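Local coordinates for pyridoxal 5'-phosphate synthase subunit PdxT (Thermus thermophilus, PDB 2YWD), which probably hydrolyses glutamine to glutamate and ammonia, which is passed to the partner subunit PdxS for the synthesis of pyridoxal 5'-phosphate, at residues A[89-92]-A[98-101]; A[157-162]-A[168-173]; A[67-70]-A[74-77]; A[27-30]-A[35-38]; A[15-20]-A[78-83]. All coordinates share one frame; numbering follows the deposited sequence.

Interaction 1: residues A[89-92]-A[98-101]; sequences KEIV and PRLG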
loop_
_atom_site.group_PDB
_atom_site.type_symbol
_atom_site.label_atom_id
_atom_site.label_comp_id
_atom_site.label_asym_id
_atom_site.label_seq_id
_atom_site.Cartn_x
_atom_site.Cartn_y
_atom_site.Cartn_z
ATOM N N LYS A 89 1.892 9.710 6.889
ATOM C CA LYS A 89 1.578 11.039 7.391
ATOM C C LYS A 89 2.726 11.990 7.067
ATOM O O LYS A 89 2.507 13.172 6.796
ATOM C CB LYS A 89 1.347 10.997 8.905
ATOM C CG LYS A 89 1.022 12.358 9.506
ATOM C CD LYS A 89 0.389 12.226 10.877
ATOM C CE LYS A 89 -0.972 11.547 10.790
ATOM N NZ LYS A 89 -1.952 12.331 9.986
ATOM N N GLU A 90 3.949 11.466 7.087
ATOM C CA GLU A 90 5.123 12.280 6.787
ATOM C C GLU A 90 6.052 11.599 5.791
ATOM O O GLU A 90 6.386 10.421 5.937
ATOM C CB GLU A 90 5.928 12.577 8.061
ATOM C CG GLU A 90 5.205 13.388 9.139
ATOM C CD GLU A 90 4.789 14.772 8.667
ATOM O OE1 GLU A 90 5.456 15.327 7.768
ATOM O OE2 GLU A 90 3.798 15.310 9.209
ATOM N N ILE A 91 6.460 12.351 4.777
ATOM C CA ILE A 91 7.391 11.853 3.776
ATOM C C ILE A 91 8.652 12.677 3.986
ATOM O O ILE A 91 8.654 13.889 3.764
ATOM C CB ILE A 91 6.866 12.069 2.345
ATOM C CG1 ILE A 91 5.565 11.285 2.150
ATOM C CG2 ILE A 91 7.916 11.618 1.331
ATOM C CD1 ILE A 91 4.924 11.486 0.787
ATOM N N VAL A 92 9.717 12.017 4.432
ATOM C CA VAL A 92 10.983 12.689 4.703
ATOM C C VAL A 92 11.514 13.492 3.517
ATOM O O VAL A 92 11.731 12.946 2.434
ATOM C CB VAL A 92 12.062 11.670 5.130
ATOM C CG1 VAL A 92 13.351 12.400 5.507
ATOM C CG2 VAL A 92 11.554 10.836 6.296
ATOM N N PRO A 98 1.640 15.755 -2.080
ATOM C CA PRO A 98 0.234 15.347 -1.983
ATOM C C PRO A 98 0.144 13.891 -1.535
ATOM O O PRO A 98 0.785 13.021 -2.124
ATOM C CB PRO A 98 -0.279 15.540 -3.408
ATOM C CG PRO A 98 0.562 16.678 -3.919
ATOM C CD PRO A 98 1.937 16.321 -3.409
ATOM N N ARG A 99 -0.644 13.629 -0.495
ATOM C CA ARG A 99 -0.789 12.272 0.021
ATOM C C ARG A 99 -1.980 12.171 0.960
ATOM O O ARG A 99 -2.523 13.192 1.384
ATOM C CB ARG A 99 0.477 11.872 0.775
ATOM C CG ARG A 99 0.773 12.766 1.971
ATOM C CD ARG A 99 2.103 12.396 2.605
ATOM N NE ARG A 99 2.408 13.196 3.788
ATOM C CZ ARG A 99 2.848 14.450 3.759
ATOM N NH1 ARG A 99 3.040 15.065 2.599
ATOM N NH2 ARG A 99 3.107 15.087 4.896
ATOM N N LEU A 100 -2.381 10.941 1.281
ATOM C CA LEU A 100 -3.500 10.711 2.192
ATOM C C LEU A 100 -3.042 11.015 3.617
ATOM O O LEU A 100 -3.710 11.747 4.347
ATOM C CB LEU A 100 -3.988 9.258 2.103
ATOM C CG LEU A 100 -5.112 8.883 3.076
ATOM C CD1 LEU A 100 -6.325 9.784 2.844
ATOM C CD2 LEU A 100 -5.488 7.419 2.882
ATOM N N GLY A 101 -1.911 10.430 4.005
ATOM C CA GLY A 101 -1.343 10.675 5.319
ATOM C C GLY A 101 -2.064 10.139 6.542
ATOM O O GLY A 101 -1.963 10.727 7.617
#
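R99 reaches the backbone carbonyl of K89, and K89 that of G101, closing the loop that links strand 90-91 to strand 103-108, two parallel neighbours in the small three-stranded sheet of this class I glutamine amidotransferase fold. In the close-packed part the R99 chain, extended from CG to NE, runs alongside I91, pointing the other way, and lays CD against I91 CD1 at 3.5 Å. Arginine suits the place because its methylene stem packs on a buried isoleucine while its head still finds oxygens: R99 NH2 gives K89 O a bond of 2.8 Å lying in the guanidinium plane, and NE adds a weaker one to the same oxygen. NH1 turns the other way, to the carbonyls of P95 and Q97, so the head is held against rotation. I91 also touches R109, a predicted glutamine-binding residue. Looser is the partly exposed E90 carboxylate, 66° from the guanidinium plane, whose OE1 makes only a long salt bridge of 3.7 Å to R99 NH2. The bond to buried G101 is firm again: the K89 chain, bent at chi3 and chi4 (-65° and -63°), curls back until its NZ meets G101 O at 2.9 Å, almost in line with the C=O bond.

Interaction 2: residues A[157-162]-A[168-173]; sequences LPVLVR and ASSFHP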
loop_
_atom_site.group_PDB
_atom_site.type_symbol
_atom_site.label_atom_id
_atom_site.label_comp_id
_atom_site.label_asym_id
_atom_site.label_seq_id
_atom_site.Cartn_x
_atom_site.Cartn_y
_atom_site.Cartn_z
ATOM N N LEU A 157 14.663 -3.920 10.209
ATOM C CA LEU A 157 13.928 -2.841 9.552
ATOM C C LEU A 157 12.507 -3.228 9.149
ATOM O O LEU A 157 12.303 -4.186 8.409
ATOM C CB LEU A 157 14.691 -2.363 8.310
ATOM C CG LEU A 157 14.064 -1.222 7.504
ATOM C CD1 LEU A 157 14.014 0.061 8.347
ATOM C CD2 LEU A 157 14.881 -0.996 6.235
ATOM N N PRO A 158 11.507 -2.482 9.639
ATOM C CA PRO A 158 10.104 -2.756 9.312
ATOM C C PRO A 158 9.868 -2.589 7.811
ATOM O O PRO A 158 10.291 -1.587 7.233
ATOM C CB PRO A 158 9.348 -1.695 10.110
ATOM C CG PRO A 158 10.239 -1.449 11.283
ATOM C CD PRO A 158 11.604 -1.400 10.637
ATOM N N VAL A 159 9.207 -3.563 7.189
ATOM C CA VAL A 159 8.903 -3.497 5.759
ATOM C C VAL A 159 7.424 -3.752 5.469
ATOM O O VAL A 159 6.958 -3.524 4.356
ATOM C CB VAL A 159 9.766 -4.485 4.938
ATOM C CG1 VAL A 159 11.236 -4.081 5.040
ATOM C CG2 VAL A 159 9.561 -5.906 5.428
ATOM N N LEU A 160 6.700 -4.243 6.469
ATOM C CA LEU A 160 5.258 -4.480 6.347
ATOM C C LEU A 160 4.663 -4.016 7.668
ATOM O O LEU A 160 5.001 -4.550 8.724
ATOM C CB LEU A 160 4.933 -5.961 6.129
ATOM C CG LEU A 160 3.425 -6.258 6.020
ATOM C CD1 LEU A 160 2.857 -5.550 4.790
ATOM C CD2 LEU A 160 3.177 -7.760 5.917
ATOM N N VAL A 161 3.793 -3.012 7.612
ATOM C CA VAL A 161 3.196 -2.482 8.828
ATOM C C VAL A 161 1.685 -2.372 8.716
ATOM O O VAL A 161 1.138 -2.262 7.621
ATOM C CB VAL A 161 3.768 -1.092 9.169
ATOM C CG1 VAL A 161 5.282 -1.172 9.314
ATOM C CG2 VAL A 161 3.388 -0.091 8.086
ATOM N N ARG A 162 1.019 -2.392 9.863
ATOM C CA ARG A 162 -0.433 -2.305 9.902
ATOM C C ARG A 162 -0.929 -1.366 10.995
ATOM O O ARG A 162 -0.387 -1.331 12.099
ATOM C CB ARG A 162 -1.034 -3.698 10.113
ATOM C CG ARG A 162 -2.544 -3.700 10.321
ATOM C CD ARG A 162 -3.101 -5.110 10.484
ATOM N NE ARG A 162 -4.536 -5.084 10.768
ATOM C CZ ARG A 162 -5.306 -6.163 10.896
ATOM N NH1 ARG A 162 -4.793 -7.380 10.765
ATOM N NH2 ARG A 162 -6.598 -6.022 11.163
ATOM N N ALA A 168 0.500 -1.474 4.831
ATOM C CA ALA A 168 1.485 -0.884 3.928
ATOM C C ALA A 168 2.770 -1.698 3.848
ATOM O O ALA A 168 3.259 -2.198 4.857
ATOM C CB ALA A 168 1.799 0.542 4.362
ATOM N N SER A 169 3.312 -1.824 2.640
ATOM C CA SER A 169 4.554 -2.567 2.433
ATOM C C SER A 169 5.517 -1.769 1.561
ATOM O O SER A 169 5.095 -0.998 0.701
ATOM C CB SER A 169 4.271 -3.919 1.764
ATOM O OG SER A 169 3.748 -3.750 0.457
ATOM N N SER A 170 6.815 -1.946 1.783
ATOM C CA SER A 170 7.793 -1.243 0.966
ATOM C C SER A 170 8.176 -2.141 -0.211
ATOM O O SER A 170 8.878 -1.708 -1.131
ATOM C CB SER A 170 9.031 -0.881 1.792
ATOM O OG SER A 170 9.517 -1.999 2.506
ATOM N N PHE A 171 7.695 -3.386 -0.174
ATOM C CA PHE A 171 7.955 -4.364 -1.231
ATOM C C PHE A 171 6.702 -4.635 -2.072
ATOM O O PHE A 171 5.607 -4.190 -1.732
ATOM C CB PHE A 171 8.485 -5.672 -0.633
ATOM C CG PHE A 171 7.568 -6.301 0.376
ATOM C CD1 PHE A 171 6.604 -7.220 -0.018
ATOM C CD2 PHE A 171 7.675 -5.977 1.728
ATOM C CE1 PHE A 171 5.756 -7.811 0.915
ATOM C CE2 PHE A 171 6.835 -6.563 2.674
ATOM C CZ PHE A 171 5.873 -7.482 2.266
ATOM N N HIS A 172 6.875 -5.377 -3.164
ATOM C CA HIS A 172 5.790 -5.670 -4.097
ATOM C C HIS A 172 5.259 -7.100 -4.058
ATOM O O HIS A 172 5.750 -7.972 -4.780
ATOM C CB HIS A 172 6.259 -5.378 -5.524
ATOM C CG HIS A 172 6.645 -3.953 -5.761
ATOM N ND1 HIS A 172 5.749 -3.005 -6.206
ATOM C CD2 HIS A 172 7.831 -3.316 -5.624
ATOM C CE1 HIS A 172 6.369 -1.845 -6.338
ATOM N NE2 HIS A 172 7.634 -2.006 -5.991
ATOM N N PRO A 173 4.239 -7.363 -3.232
ATOM C CA PRO A 173 3.711 -8.729 -3.184
ATOM C C PRO A 173 3.086 -9.127 -4.519
ATOM O O PRO A 173 3.028 -10.311 -4.859
ATOM C CB PRO A 173 2.681 -8.664 -2.060
ATOM C CG PRO A 173 2.192 -7.244 -2.139
ATOM C CD PRO A 173 3.484 -6.473 -2.333
#
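V161 and A168 pair in the antiparallel hairpin of strands 157-163 and 166-169, part of the large mixed sheet. Theirs is a hydrogen-bonded pair, V161 N to A168 O at 2.9 Å and A168 N to V161 O at 3.0 Å, and the small A168 methyl lies beside V161 CG2. One step on, L160 and S169 form a non-hydrogen-bonded pair, and L160 CD1 rests on S169 CB. Just beyond the strand end, V159 O takes S170 N in its carbonyl plane. The F171 ring crosses the V159 side chain at about a right angle, F171 CE2 lying 3.9 Å from V159 CG2, while L160 CB meets the ring at its edge. Farther out, a classic beta bulge sets V159 and L160 both opposite A152, and L181 of helix 180-189 packs on L160 and F171. Beyond F171 comes H172, the predicted charge-relay histidine, whose ND1 bonds E174. The turn leading to it is tied by S169 OG, set between its backbone N and carbonyl carbon (chi1 65°), from where it donates to F171 O at 2.9 Å.

Interaction 3: residues A[67-70]-A[74-77]; sequences RKRV and SLAL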
loop_
_atom_site.group_PDB
_atom_site.type_symbol
_atom_site.label_atom_id
_atom_site.label_comp_id
_atom_site.label_asym_id
_atom_site.label_seq_id
_atom_site.Cartn_x
_atom_site.Cartn_y
_atom_site.Cartn_z
ATOM N N ARG A 67 -10.089 9.455 2.775
ATOM C CA ARG A 67 -9.833 9.835 4.162
ATOM C C ARG A 67 -11.116 9.696 4.986
ATOM O O ARG A 67 -11.106 9.178 6.108
ATOM C CB ARG A 67 -9.314 11.280 4.242
ATOM C CG ARG A 67 -8.957 11.723 5.658
ATOM C CD ARG A 67 -8.339 13.129 5.715
ATOM N NE ARG A 67 -7.049 13.211 5.028
ATOM C CZ ARG A 67 -6.872 13.722 3.813
ATOM N NH1 ARG A 67 -7.905 14.213 3.134
ATOM N NH2 ARG A 67 -5.662 13.726 3.266
ATOM N N LYS A 68 -12.221 10.159 4.412
ATOM C CA LYS A 68 -13.521 10.095 5.065
ATOM C C LYS A 68 -13.962 8.644 5.278
ATOM O O LYS A 68 -14.431 8.275 6.357
ATOM C CB LYS A 68 -14.557 10.834 4.214
ATOM C CG LYS A 68 -15.975 10.769 4.752
ATOM C CD LYS A 68 -16.961 11.369 3.761
ATOM C CE LYS A 68 -18.397 11.213 4.244
ATOM N NZ LYS A 68 -18.738 9.782 4.493
ATOM N N ARG A 69 -13.800 7.824 4.246
ATOM C CA ARG A 69 -14.181 6.416 4.313
ATOM C C ARG A 69 -13.385 5.637 5.364
ATOM O O ARG A 69 -13.952 4.837 6.110
ATOM C CB ARG A 69 -14.008 5.760 2.935
ATOM C CG ARG A 69 -15.000 6.244 1.872
ATOM C CD ARG A 69 -16.412 5.742 2.157
ATOM N NE ARG A 69 -16.463 4.284 2.166
ATOM C CZ ARG A 69 -16.409 3.526 1.074
ATOM N NH1 ARG A 69 -16.316 4.087 -0.125
ATOM N NH2 ARG A 69 -16.421 2.204 1.185
ATOM N N VAL A 70 -12.075 5.859 5.417
ATOM C CA VAL A 70 -11.235 5.167 6.390
ATOM C C VAL A 70 -11.576 5.618 7.807
ATOM O O VAL A 70 -11.637 4.804 8.733
ATOM C CB VAL A 70 -9.738 5.426 6.123
ATOM C CG1 VAL A 70 -8.893 4.816 7.234
ATOM C CG2 VAL A 70 -9.350 4.829 4.786
ATOM N N SER A 74 -15.205 2.299 6.916
ATOM C CA SER A 74 -15.902 1.580 5.855
ATOM C C SER A 74 -15.013 1.255 4.653
ATOM O O SER A 74 -15.514 0.883 3.593
ATOM C CB SER A 74 -17.104 2.394 5.377
ATOM O OG SER A 74 -16.679 3.621 4.812
ATOM N N LEU A 75 -13.703 1.395 4.813
ATOM C CA LEU A 75 -12.789 1.107 3.712
ATOM C C LEU A 75 -11.387 0.748 4.189
ATOM O O LEU A 75 -10.741 1.532 4.889
ATOM C CB LEU A 75 -12.702 2.311 2.769
ATOM C CG LEU A 75 -11.835 2.122 1.521
ATOM C CD1 LEU A 75 -12.435 1.017 0.655
ATOM C CD2 LEU A 75 -11.746 3.429 0.740
ATOM N N ALA A 76 -10.925 -0.440 3.807
ATOM C CA ALA A 76 -9.589 -0.902 4.174
ATOM C C ALA A 76 -8.640 -0.515 3.046
ATOM O O ALA A 76 -9.025 -0.524 1.879
ATOM C CB ALA A 76 -9.583 -2.408 4.362
ATOM N N LEU A 77 -7.402 -0.194 3.406
ATOM C CA LEU A 77 -6.392 0.222 2.438
ATOM C C LEU A 77 -5.125 -0.614 2.523
ATOM O O LEU A 77 -4.685 -0.987 3.607
ATOM C CB LEU A 77 -6.002 1.683 2.681
ATOM C CG LEU A 77 -7.106 2.733 2.665
ATOM C CD1 LEU A 77 -6.511 4.088 3.020
ATOM C CD2 LEU A 77 -7.756 2.769 1.287
#
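R69 holds S74 through NE and NH2, each on a different oxygen, where helix 62-71 ends and the chain turns into strand 76-80. R69 NE points in the guanidinium plane at S74 OG, 2.7 Å away, and R69 NH2 reaches S74 O at 2.9 Å from above the carbonyl plane. A chain bent at chi2 and chi3 (-70° and -60°) folds the head back to make this grip. On the backbone, S74 N donates to R69 O at 2.9 Å, joining the last part of the helix to the turn. Serine suits the site because its small hydroxyl serves R69 and also bonds E72 OE1.

The apolar contacts lie alongside. L75 CB sits against R69 CB at 3.7 Å and over one face of the guanidinium. V70 meets L77 at a slant, V70 CG2 only 3.4 Å from L77 CD1, a tight approach that closes helix onto strand. A leucine in place of R69 would probably leave S74 OG, S74 O and L37 O without their guanidinium donors and let the turn move more freely. One arginine, with NH1 on L37 O, therefore ties the helix end, the turn and the 3-10 turn at L37 together; E72, a long and weak ion-pair partner, may help a little to balance its charge.

Interaction 4: residues A[27-30]-A[35-38]; sequences EAKE and EHLE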
loop_
_atom_site.group_PDB
_atom_site.type_symbol
_atom_site.label_atom_id
_atom_site.label_comp_id
_atom_site.label_asym_id
_atom_site.label_seq_id
_atom_site.Cartn_x
_atom_site.Cartn_y
_atom_site.Cartn_z
ATOM N N GLU A 27 -12.321 -9.995 -9.173
ATOM C CA GLU A 27 -12.209 -9.213 -10.397
ATOM C C GLU A 27 -12.147 -7.782 -9.883
ATOM O O GLU A 27 -13.170 -7.173 -9.574
ATOM C CB GLU A 27 -13.427 -9.415 -11.302
ATOM C CG GLU A 27 -13.340 -10.670 -12.156
ATOM C CD GLU A 27 -12.108 -10.679 -13.051
ATOM O OE1 GLU A 27 -11.944 -9.728 -13.847
ATOM O OE2 GLU A 27 -11.307 -11.636 -12.960
ATOM N N ALA A 28 -10.927 -7.269 -9.767
ATOM C CA ALA A 28 -10.685 -5.934 -9.244
ATOM C C ALA A 28 -11.263 -4.797 -10.069
ATOM O O ALA A 28 -11.194 -4.796 -11.296
ATOM C CB ALA A 28 -9.191 -5.722 -9.059
ATOM N N LYS A 29 -11.830 -3.822 -9.371
ATOM C CA LYS A 29 -12.402 -2.652 -10.013
ATOM C C LYS A 29 -11.318 -1.584 -10.128
ATOM O O LYS A 29 -10.640 -1.268 -9.152
ATOM C CB LYS A 29 -13.579 -2.123 -9.183
ATOM C CG LYS A 29 -14.044 -0.715 -9.547
ATOM C CD LYS A 29 -14.409 -0.592 -11.017
ATOM C CE LYS A 29 -14.756 0.850 -11.377
ATOM N NZ LYS A 29 -15.089 1.008 -12.826
ATOM N N GLU A 30 -11.137 -1.047 -11.329
ATOM C CA GLU A 30 -10.145 -0.001 -11.530
ATOM C C GLU A 30 -10.748 1.321 -11.074
ATOM O O GLU A 30 -11.760 1.769 -11.606
ATOM C CB GLU A 30 -9.728 0.069 -13.004
ATOM C CG GLU A 30 -8.774 -1.044 -13.408
ATOM C CD GLU A 30 -8.399 -1.006 -14.876
ATOM O OE1 GLU A 30 -8.350 0.098 -15.454
ATOM O OE2 GLU A 30 -8.136 -2.082 -15.448
ATOM N N GLU A 35 -16.305 8.432 -7.615
ATOM C CA GLU A 35 -17.529 7.636 -7.641
ATOM C C GLU A 35 -17.225 6.142 -7.612
ATOM O O GLU A 35 -18.039 5.348 -7.149
ATOM C CB GLU A 35 -18.348 7.941 -8.902
ATOM C CG GLU A 35 -19.003 9.314 -8.949
ATOM C CD GLU A 35 -18.001 10.450 -9.002
ATOM O OE1 GLU A 35 -16.987 10.319 -9.724
ATOM O OE2 GLU A 35 -18.238 11.478 -8.330
ATOM N N HIS A 36 -16.053 5.767 -8.117
ATOM C CA HIS A 36 -15.645 4.366 -8.160
ATOM C C HIS A 36 -15.415 3.760 -6.779
ATOM O O HIS A 36 -15.325 2.539 -6.639
ATOM C CB HIS A 36 -14.368 4.220 -8.989
ATOM C CG HIS A 36 -14.538 4.569 -10.434
ATOM N ND1 HIS A 36 -13.468 4.783 -11.275
ATOM C CD2 HIS A 36 -15.650 4.730 -11.191
ATOM C CE1 HIS A 36 -13.911 5.063 -12.488
ATOM N NE2 HIS A 36 -15.233 5.038 -12.464
ATOM N N LEU A 37 -15.312 4.611 -5.762
ATOM C CA LEU A 37 -15.083 4.141 -4.399
ATOM C C LEU A 37 -16.353 3.569 -3.775
ATOM O O LEU A 37 -16.297 2.790 -2.822
ATOM C CB LEU A 37 -14.567 5.289 -3.525
ATOM C CG LEU A 37 -13.217 5.909 -3.890
ATOM C CD1 LEU A 37 -12.996 7.148 -3.045
ATOM C CD2 LEU A 37 -12.099 4.897 -3.666
ATOM N N GLU A 38 -17.502 3.957 -4.317
ATOM C CA GLU A 38 -18.778 3.494 -3.793
ATOM C C GLU A 38 -18.919 1.982 -3.903
ATOM O O GLU A 38 -18.689 1.400 -4.964
ATOM C CB GLU A 38 -19.924 4.179 -4.537
ATOM C CG GLU A 38 -21.301 3.839 -4.006
ATOM C CD GLU A 38 -22.396 4.600 -4.726
ATOM O OE1 GLU A 38 -22.540 4.419 -5.956
ATOM O OE2 GLU A 38 -23.109 5.382 -4.063
#
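K29 against H36 is a surface CH-pi contact at the outer edge of the large sheet, between its outermost strand 29-31 and the 3-10 turn of residues 35-37 that follows. The lysine crosses the histidine at about a right angle and lays its CE over one face of the imidazole, 4.0 Å from the ring centroid and 16° off the ring normal. H36 CG is the nearest ring atom, 3.8 Å from K29 CE. CG of K29 lies anti to the backbone N (chi1 165°), and a bend at chi2 then carries the end of the chain over the ring. A lysine fits such an exposed edge: its aliphatic stem, polarised next to the ammonium, lies on the ring while the charged end can stay near solvent. K29 NZ lies 4.0 Å from H36 NE2, so a positive charge on the ring would probably be disfavoured.

In this parallel part of the alpha/beta fold the chain leaves strand 29-31, passes through the turn and enters strand 42-45, two places further across the sheet with strand 5-8 between them. H36 is steadied from the strand side, for its ND1 bonds the backbone N of R32, and E30 O comes no nearer to H36 ND1 than 3.5 Å at a poor angle. The E30 side chain turns elsewhere, pairing OE1 with R32 NH2. L37, its CB directed away from segment 27-30, is buried against V31 and against E65 and V66 of helix 62-71.

Interaction 5: residues A[15-20]-A[78-83]; sequences REHKEA and FGTCAG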
loop_
_atom_site.group_PDB
_atom_site.type_symbol
_atom_site.label_atom_id
_atom_site.label_comp_id
_atom_site.label_asym_id
_atom_site.label_seq_id
_atom_site.Cartn_x
_atom_site.Cartn_y
_atom_site.Cartn_z
ATOM N N ARG A 15 -2.116 -2.902 -12.791
ATOM C CA ARG A 15 -2.317 -4.130 -13.560
ATOM C C ARG A 15 -1.864 -5.357 -12.770
ATOM O O ARG A 15 -2.602 -6.334 -12.650
ATOM C CB ARG A 15 -1.538 -4.049 -14.880
ATOM C CG ARG A 15 -1.560 -5.317 -15.731
ATOM C CD ARG A 15 -0.696 -5.125 -16.981
ATOM N NE ARG A 15 0.700 -4.864 -16.633
ATOM C CZ ARG A 15 1.583 -4.267 -17.431
ATOM N NH1 ARG A 15 1.223 -3.857 -18.641
ATOM N NH2 ARG A 15 2.828 -4.070 -17.016
ATOM N N GLU A 16 -0.652 -5.300 -12.224
ATOM C CA GLU A 16 -0.108 -6.419 -11.461
ATOM C C GLU A 16 -0.964 -6.809 -10.254
ATOM O O GLU A 16 -1.052 -7.991 -9.910
ATOM C CB GLU A 16 1.317 -6.100 -10.995
ATOM C CG GLU A 16 2.395 -6.194 -12.074
ATOM C CD GLU A 16 2.271 -5.136 -13.159
ATOM O OE1 GLU A 16 1.626 -4.089 -12.922
ATOM O OE2 GLU A 16 2.837 -5.350 -14.252
ATOM N N HIS A 17 -1.580 -5.829 -9.597
ATOM C CA HIS A 17 -2.432 -6.132 -8.446
ATOM C C HIS A 17 -3.739 -6.789 -8.892
ATOM O O HIS A 17 -4.254 -7.685 -8.217
ATOM C CB HIS A 17 -2.729 -4.861 -7.636
ATOM C CG HIS A 17 -1.656 -4.511 -6.645
ATOM N ND1 HIS A 17 -1.425 -5.251 -5.504
ATOM C CD2 HIS A 17 -0.765 -3.492 -6.618
ATOM C CE1 HIS A 17 -0.439 -4.702 -4.817
ATOM N NE2 HIS A 17 -0.021 -3.632 -5.471
ATOM N N LYS A 18 -4.276 -6.345 -10.025
ATOM C CA LYS A 18 -5.508 -6.936 -10.542
ATOM C C LYS A 18 -5.252 -8.410 -10.853
ATOM O O LYS A 18 -6.078 -9.268 -10.561
ATOM C CB LYS A 18 -5.959 -6.218 -11.814
ATOM C CG LYS A 18 -6.304 -4.752 -11.623
ATOM C CD LYS A 18 -6.816 -4.124 -12.919
ATOM C CE LYS A 18 -8.222 -4.611 -13.279
ATOM N NZ LYS A 18 -8.303 -6.078 -13.530
ATOM N N GLU A 19 -4.097 -8.689 -11.450
ATOM C CA GLU A 19 -3.723 -10.056 -11.795
ATOM C C GLU A 19 -3.548 -10.892 -10.536
ATOM O O GLU A 19 -3.988 -12.041 -10.477
ATOM C CB GLU A 19 -2.423 -10.061 -12.599
ATOM C CG GLU A 19 -2.539 -9.414 -13.963
ATOM C CD GLU A 19 -1.200 -9.289 -14.658
ATOM O OE1 GLU A 19 -1.169 -8.807 -15.812
ATOM O OE2 GLU A 19 -0.175 -9.671 -14.051
ATOM N N ALA A 20 -2.904 -10.315 -9.527
ATOM C CA ALA A 20 -2.688 -11.020 -8.273
ATOM C C ALA A 20 -4.027 -11.329 -7.609
ATOM O O ALA A 20 -4.211 -12.403 -7.032
ATOM C CB ALA A 20 -1.816 -10.184 -7.339
ATOM N N PHE A 78 -4.540 -0.890 1.364
ATOM C CA PHE A 78 -3.294 -1.639 1.271
ATOM C C PHE A 78 -2.443 -0.867 0.268
ATOM O O PHE A 78 -2.771 -0.808 -0.916
ATOM C CB PHE A 78 -3.546 -3.068 0.760
ATOM C CG PHE A 78 -2.300 -3.937 0.704
ATOM C CD1 PHE A 78 -1.126 -3.555 1.349
ATOM C CD2 PHE A 78 -2.321 -5.156 0.024
ATOM C CE1 PHE A 78 0.008 -4.373 1.318
ATOM C CE2 PHE A 78 -1.196 -5.981 -0.011
ATOM C CZ PHE A 78 -0.028 -5.591 0.636
ATOM N N GLY A 79 -1.372 -0.249 0.756
ATOM C CA GLY A 79 -0.494 0.505 -0.118
ATOM C C GLY A 79 0.829 -0.214 -0.278
ATOM O O GLY A 79 1.427 -0.643 0.706
ATOM N N THR A 80 1.284 -0.349 -1.517
ATOM C CA THR A 80 2.541 -1.022 -1.810
ATOM C C THR A 80 3.477 -0.060 -2.530
ATOM O O THR A 80 3.121 0.487 -3.570
ATOM C CB THR A 80 2.317 -2.260 -2.714
ATOM O OG1 THR A 80 1.725 -1.853 -3.960
ATOM C CG2 THR A 80 1.389 -3.242 -2.031
ATOM N N CYS A 81 4.669 0.140 -1.971
ATOM C CA CYS A 81 5.657 1.033 -2.576
ATOM C C CYS A 81 5.063 2.443 -2.634
ATOM O O CYS A 81 4.908 3.090 -1.599
ATOM C CB CYS A 81 6.021 0.521 -3.980
ATOM S SG CYS A 81 7.253 1.502 -4.909
ATOM N N ALA A 82 4.723 2.915 -3.829
ATOM C CA ALA A 82 4.126 4.244 -3.981
ATOM C C ALA A 82 2.905 4.364 -3.072
ATOM O O ALA A 82 2.649 5.416 -2.490
ATOM C CB ALA A 82 3.712 4.465 -5.431
ATOM N N GLY A 83 2.146 3.274 -2.970
ATOM C CA GLY A 83 0.965 3.269 -2.125
ATOM C C GLY A 83 1.294 3.454 -0.652
ATOM O O GLY A 83 0.524 4.078 0.081
#
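H17 and T80 meet across 9.7 Å between their CA atoms, helix 14-22 standing over the C-terminal end of strand 76-80, so the histidine must span most of the distance. The imidazole meets the threonine coming from the opposite direction: H17 NE2 and T80 OG1 share a hydrogen bond of 2.9 Å, with the oxygen at the ring edge and either atom able to be the donor. The threonine hydroxyl lies between the backbone N and the carbonyl carbon (chi1 60°), which aims OG1 at the ring and leaves T80 CG2 beside H17 CE1 at 3.6 Å, so that threonine offers one ring both hydroxyl and methyl. On its other nitrogen, H17 ND1 bonds NE2 of H182, so both ring nitrogens are occupied in this buried place. A phenylalanine in place of H17 would probably leave T80 OG1 and H182 NE2 without this mate in the interior. Right after T80 comes C81, the predicted nucleophile, at the N-cap of helix 82-87; its strained phi/psi of 61°/-109° and the flanking G79 and G83 fit a nucleophile elbow. H17 also touches E174 of the predicted triad, T80 packs on S169 of strand 166-169, and helix 180-189 supplies H182.

Along the chain, interaction 4 and then interaction 3 fall between the two segments of interaction 5; interactions 1 and 2 follow. Interactions 2, 3, 4 and 5 all reach the large mixed sheet, whereas interaction 1 belongs to the small three-stranded one. Interactions 3 and 5 use the same strand, 76-80. Interactions 2 and 5, with centres about 12 Å apart, sit on neighbouring strands 166-169 and 76-80 and bring together H172 and C81, the predicted charge-relay histidine and nucleophile. Interactions 3 and 4, centres about 13 Å apart, join at R69 and L37, and R67 links interaction 3 to L100 of interaction 1. Interactions 2 and 5 thus probably frame the catalytic centre, while 3 and 4 join structural elements away from it.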